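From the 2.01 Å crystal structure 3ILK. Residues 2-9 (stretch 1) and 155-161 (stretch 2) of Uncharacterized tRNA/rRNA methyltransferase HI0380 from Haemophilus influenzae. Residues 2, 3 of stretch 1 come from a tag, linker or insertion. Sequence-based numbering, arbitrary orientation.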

ATOM      1  N   ASN A   2     -19.642  10.324  -4.414  1.00 59.95           N
ATOM      2  CA  ASN A   2     -19.669  10.808  -5.824  1.00 59.70           C
ATOM      3  C   ASN A   2     -18.248  11.020  -6.347  1.00 59.69           C
ATOM      4  O   ASN A   2     -17.314  10.305  -5.955  1.00 59.93           O
ATOM      5  CB  ASN A   2     -20.500  12.095  -5.930  1.00 59.70           C
ATOM      6  N   ALA A   3     -18.079  11.987  -7.247  1.00 59.32           N
ATOM      7  CA  ALA A   3     -16.755  12.359  -7.696  1.00 58.21           C
ATOM      8  C   ALA A   3     -16.609  13.861  -7.883  1.00 57.56           C
ATOM      9  O   ALA A   3     -17.348  14.500  -8.644  1.00 57.43           O
ATOM     10  CB  ALA A   3     -16.388  11.621  -8.959  1.00 58.53           C
HETATM   11  N   MSE A   4     -15.667  14.414  -7.124  1.00 56.36           N
HETATM   12  CA  MSE A   4     -15.003  15.648  -7.490  1.00 54.62           C
HETATM   13  C   MSE A   4     -13.751  15.229  -8.244  1.00 53.58           C
HETATM   14  O   MSE A   4     -12.857  16.046  -8.458  1.00 54.36           O
HETATM   15  CB  MSE A   4     -14.632  16.454  -6.260  1.00 55.06           C
ATOM     16  N   LEU A   5     -13.668  13.958  -8.652  1.00 50.78           N
ATOM     17  CA  LEU A   5     -12.611  13.563  -9.579  1.00 48.37           C
ATOM     18  C   LEU A   5     -12.946  14.068 -11.006  1.00 47.52           C
ATOM     19  O   LEU A   5     -12.065  14.162 -11.879  1.00 47.16           O
ATOM     20  CB  LEU A   5     -12.324  12.047  -9.500  1.00 47.95           C
ATOM     21  CG  LEU A   5     -11.662  11.534  -8.206  1.00 45.57           C
ATOM     22  CD1 LEU A   5     -11.726   9.997  -8.007  1.00 44.01           C
ATOM     23  CD2 LEU A   5     -10.223  12.007  -8.062  1.00 42.20           C
ATOM     24  N   GLU A   6     -14.219  14.445 -11.198  1.00 45.62           N
ATOM     25  CA  GLU A   6     -14.761  14.964 -12.451  1.00 43.45           C
ATOM     26  C   GLU A   6     -14.393  16.423 -12.773  1.00 41.54           C
ATOM     27  O   GLU A   6     -14.406  16.813 -13.953  1.00 40.76           O
ATOM     28  CB  GLU A   6     -16.290  14.780 -12.474  1.00 44.82           C
ATOM     29  CG  GLU A   6     -16.826  13.450 -13.082  1.00 46.61           C
ATOM     30  CD  GLU A   6     -16.364  12.166 -12.347  1.00 51.55           C
ATOM     31  OE1 GLU A   6     -15.165  11.773 -12.507  1.00 53.37           O
ATOM     32  OE2 GLU A   6     -17.211  11.523 -11.651  1.00 51.85           O
ATOM     33  N   ASN A   7     -14.090  17.229 -11.754  1.00 38.42           N
ATOM     34  CA  ASN A   7     -13.431  18.520 -11.982  1.00 36.26           C
ATOM     35  C   ASN A   7     -11.931  18.430 -12.376  1.00 34.34           C
ATOM     36  O   ASN A   7     -11.222  19.458 -12.312  1.00 33.83           O
ATOM     37  CB  ASN A   7     -13.622  19.516 -10.803  1.00 37.13           C
ATOM     38  CG  ASN A   7     -12.806  19.142  -9.527  1.00 39.16           C
ATOM     39  OD1 ASN A   7     -12.690  19.945  -8.567  1.00 41.17           O
ATOM     40  ND2 ASN A   7     -12.258  17.930  -9.508  1.00 38.78           N
ATOM     41  N   ILE A   8     -11.445  17.237 -12.769  1.00 30.83           N
ATOM     42  CA  ILE A   8     -10.024  17.082 -13.178  1.00 27.79           C
ATOM     43  C   ILE A   8      -9.948  16.658 -14.650  1.00 26.85           C
ATOM     44  O   ILE A   8     -10.413  15.598 -15.010  1.00 24.44           O
ATOM     45  CB  ILE A   8      -9.267  15.999 -12.357  1.00 27.75           C
ATOM     46  CG1 ILE A   8      -9.267  16.324 -10.834  1.00 27.18           C
ATOM     47  CG2 ILE A   8      -7.859  15.766 -12.939  1.00 25.95           C
ATOM     48  CD1 ILE A   8      -9.025  15.030  -9.906  1.00 23.20           C
ATOM     49  N   ARG A   9      -9.379  17.512 -15.475  1.00 25.10           N
ATOM     50  CA  ARG A   9      -9.193  17.194 -16.887  1.00 24.73           C
ATOM     51  C   ARG A   9      -7.802  16.630 -17.076  1.00 24.61           C
ATOM     52  O   ARG A   9      -6.811  17.296 -16.749  1.00 25.07           O
ATOM     53  CB  ARG A   9      -9.388  18.465 -17.745  1.00 24.13           C
ATOM     54  CG  ARG A   9      -9.248  18.232 -19.292  1.00 24.93           C
ATOM     55  CD  ARG A   9      -9.475  19.508 -20.091  1.00 24.53           C
ATOM     56  NE  ARG A   9     -10.747  20.167 -19.745  1.00 21.53           N
ATOM     57  CZ  ARG A   9     -11.047  21.451 -19.948  1.00 25.00           C
ATOM     58  NH1 ARG A   9     -10.191  22.309 -20.525  1.00 26.55           N
ATOM     59  NH2 ARG A   9     -12.230  21.893 -19.534  1.00 22.80           N
TER
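Stretch 2 (155-161) ELRMAFL

Stretch 2 is helical throughout, a segment of a longer helix that begins before Glu155 and runs on past Leu161. Its backbone shows the regular i to i+4 pattern: Ala159 N donates to Glu155 O, Phe160 N to Leu156 O and Leu161 N to Arg157 O, each pair of atoms 2.9 Å apart. Against this rod lies a less regular segment. Stretch 1 begins as an extended or looping chain, folds through a type I beta turn from Leu5 to Ile8, closed by a hydrogen bond from Ile8 N to Leu5 O at 3.3 Å, and leaves the turn as a strand at Ile8 and Arg9.

The helix approaches with one side of its surface. Leu156 and Phe160, four residues and so about one helical turn apart, both direct their CA-to-CB bonds toward stretch 1, whereas Arg157 lies between them in sequence with its own bond sideways. The backbones themselves stay well separated: the nearest CA atoms, those of Leu5 and Arg157, are 7.8 Å apart, a spacing that leaves the gap to be filled by side chains. In direction, the helix runs from the region of Ile8 at its Leu156 end toward the tag-derived start of stretch 1 at Phe160, so the order of contacts along the two segments is reversed.

Leu5 is the centre of the contact and has the largest covered area of any residue in either stretch, 85 Å². Buried, with its CA-to-CB bond toward the helix and its side chain in the m, t rotamer, it reaches three helical residues through its two methyl groups. Leu5 CD1 lies 4.0 Å from Phe160 CD2 and 4.1 Å from Arg157 NH1, while Leu5 CD2 lies 4.2 Å from Leu156 O and 4.4 Å from Leu156 CB. The approach to Arg157 is simple packing against an extended side chain, whose NH1 finds its hydrogen bond elsewhere in the structure.

Phe160, with 73 Å² covered, is the main contributor from the helix. Its t rotamer carries the ring out along the early residues of stretch 1, past Leu5 to the backbone of Asn2, where Asn2 O comes within 3.5 Å of Phe160 CZ. Met4 N is more distant, 4.5 Å from Phe160 CE1. Asn2 belongs to the tag, so this end of the contact is partly a product of the construct; its side chain is not modelled beyond CB, and that of the selenomethionine Met4 is likewise cut short.

Leu156 completes the apolar patch at the other end. Besides meeting Leu5, it packs through CD1 against CD1 of Ile8 at 4.2 Å, so that the first and last residues of the turn both rest on it. Across the 294 Å² buried in total, no hydrogen bond joins the modelled atoms, and the two segments are held together here by apolar packing.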

ATOM      1  N   GLU A 155      -2.658   8.235  -7.296  1.00 18.96           N
ATOM      2  CA  GLU A 155      -2.370   9.152  -6.184  1.00 19.23           C
ATOM      3  C   GLU A 155      -3.540  10.107  -6.029  1.00 18.64           C
ATOM      4  O   GLU A 155      -3.910  10.448  -4.921  1.00 20.93           O
ATOM      5  CB  GLU A 155      -1.063   9.941  -6.417  1.00 19.03           C
ATOM      6  CG  GLU A 155       0.250   9.219  -6.096  1.00 19.71           C
ATOM      7  CD  GLU A 155       0.456   8.838  -4.624  1.00 22.87           C
ATOM      8  OE1 GLU A 155       1.603   8.584  -4.244  1.00 23.72           O
ATOM      9  OE2 GLU A 155      -0.504   8.809  -3.829  1.00 25.95           O
ATOM     10  N   LEU A 156      -4.162  10.496  -7.139  1.00 19.42           N
ATOM     11  CA  LEU A 156      -5.396  11.272  -7.065  1.00 20.00           C
ATOM     12  C   LEU A 156      -6.524  10.557  -6.307  1.00 20.58           C
ATOM     13  O   LEU A 156      -7.137  11.122  -5.356  1.00 20.94           O
ATOM     14  CB  LEU A 156      -5.852  11.760  -8.425  1.00 20.06           C
ATOM     15  CG  LEU A 156      -4.967  12.798  -9.135  1.00 21.80           C
ATOM     16  CD1 LEU A 156      -5.454  12.852 -10.577  1.00 23.37           C
ATOM     17  CD2 LEU A 156      -4.993  14.217  -8.449  1.00 22.63           C
ATOM     18  N   ARG A 157      -6.757   9.302  -6.647  1.00 18.62           N
ATOM     19  CA  ARG A 157      -7.789   8.588  -5.960  1.00 18.41           C
ATOM     20  C   ARG A 157      -7.460   8.447  -4.471  1.00 18.81           C
ATOM     21  O   ARG A 157      -8.353   8.617  -3.612  1.00 18.56           O
ATOM     22  CB  ARG A 157      -8.032   7.222  -6.569  1.00 18.64           C
ATOM     23  CG  ARG A 157      -9.234   6.532  -5.937  1.00 16.54           C
ATOM     24  CD  ARG A 157      -9.643   5.220  -6.613  1.00 17.39           C
ATOM     25  NE  ARG A 157     -10.879   4.719  -5.993  1.00 16.66           N
ATOM     26  CZ  ARG A 157     -12.098   5.125  -6.339  1.00 16.64           C
ATOM     27  NH1 ARG A 157     -12.267   6.003  -7.308  1.00 15.40           N
ATOM     28  NH2 ARG A 157     -13.149   4.674  -5.701  1.00 16.11           N
HETATM   29  N   MSE A 158      -6.193   8.138  -4.168  1.00 19.11           N
HETATM   30  CA  MSE A 158      -5.765   7.982  -2.754  1.00 20.64           C
HETATM   31  C   MSE A 158      -5.957   9.287  -1.981  1.00 20.69           C
HETATM   32  O   MSE A 158      -6.338   9.258  -0.831  1.00 19.89           O
HETATM   33  CB  MSE A 158      -4.290   7.582  -2.632  1.00 19.52           C
HETATM   34  CG  MSE A 158      -3.970   6.207  -3.189  1.00 23.71           C
HETATM   35 SE   MSE A 158      -4.941   4.793  -2.241  0.60 24.84          SE
HETATM   36  CE  MSE A 158      -4.078   5.111  -0.518  1.00 24.29           C
ATOM     37  N   ALA A 159      -5.650  10.421  -2.620  1.00 21.81           N
ATOM     38  CA  ALA A 159      -5.861  11.727  -1.979  1.00 22.60           C
ATOM     39  C   ALA A 159      -7.351  11.951  -1.679  1.00 23.35           C
ATOM     40  O   ALA A 159      -7.709  12.362  -0.585  1.00 22.38           O
ATOM     41  CB  ALA A 159      -5.297  12.842  -2.849  1.00 20.59           C
ATOM     42  N   PHE A 160      -8.195  11.653  -2.668  1.00 25.06           N
ATOM     43  CA  PHE A 160      -9.638  11.710  -2.536  1.00 27.17           C
ATOM     44  C   PHE A 160     -10.187  10.853  -1.359  1.00 27.64           C
ATOM     45  O   PHE A 160     -11.024  11.344  -0.570  1.00 25.89           O
ATOM     46  CB  PHE A 160     -10.262  11.344  -3.894  1.00 28.87           C
ATOM     47  CG  PHE A 160     -11.769  11.135  -3.873  1.00 34.78           C
ATOM     48  CD1 PHE A 160     -12.647  12.217  -3.725  1.00 39.17           C
ATOM     49  CD2 PHE A 160     -12.309   9.852  -4.072  1.00 39.81           C
ATOM     50  CE1 PHE A 160     -14.031  12.019  -3.729  1.00 41.64           C
ATOM     51  CE2 PHE A 160     -13.692   9.642  -4.081  1.00 41.05           C
ATOM     52  CZ  PHE A 160     -14.551  10.722  -3.915  1.00 42.81           C
ATOM     53  N   LEU A 161      -9.678   9.617  -1.221  1.00 27.65           N
ATOM     54  CA  LEU A 161     -10.164   8.674  -0.214  1.00 28.05           C
ATOM     55  C   LEU A 161      -9.735   9.076   1.185  1.00 29.13           C
ATOM     56  O   LEU A 161     -10.522   8.997   2.113  1.00 28.15           O
ATOM     57  CB  LEU A 161      -9.725   7.233  -0.533  1.00 28.32           C
ATOM     58  CG  LEU A 161     -10.186   6.660  -1.901  1.00 26.07           C
ATOM     59  CD1 LEU A 161      -9.538   5.333  -2.266  1.00 25.61           C
ATOM     60  CD2 LEU A 161     -11.698   6.522  -1.986  1.00 23.13           C
TER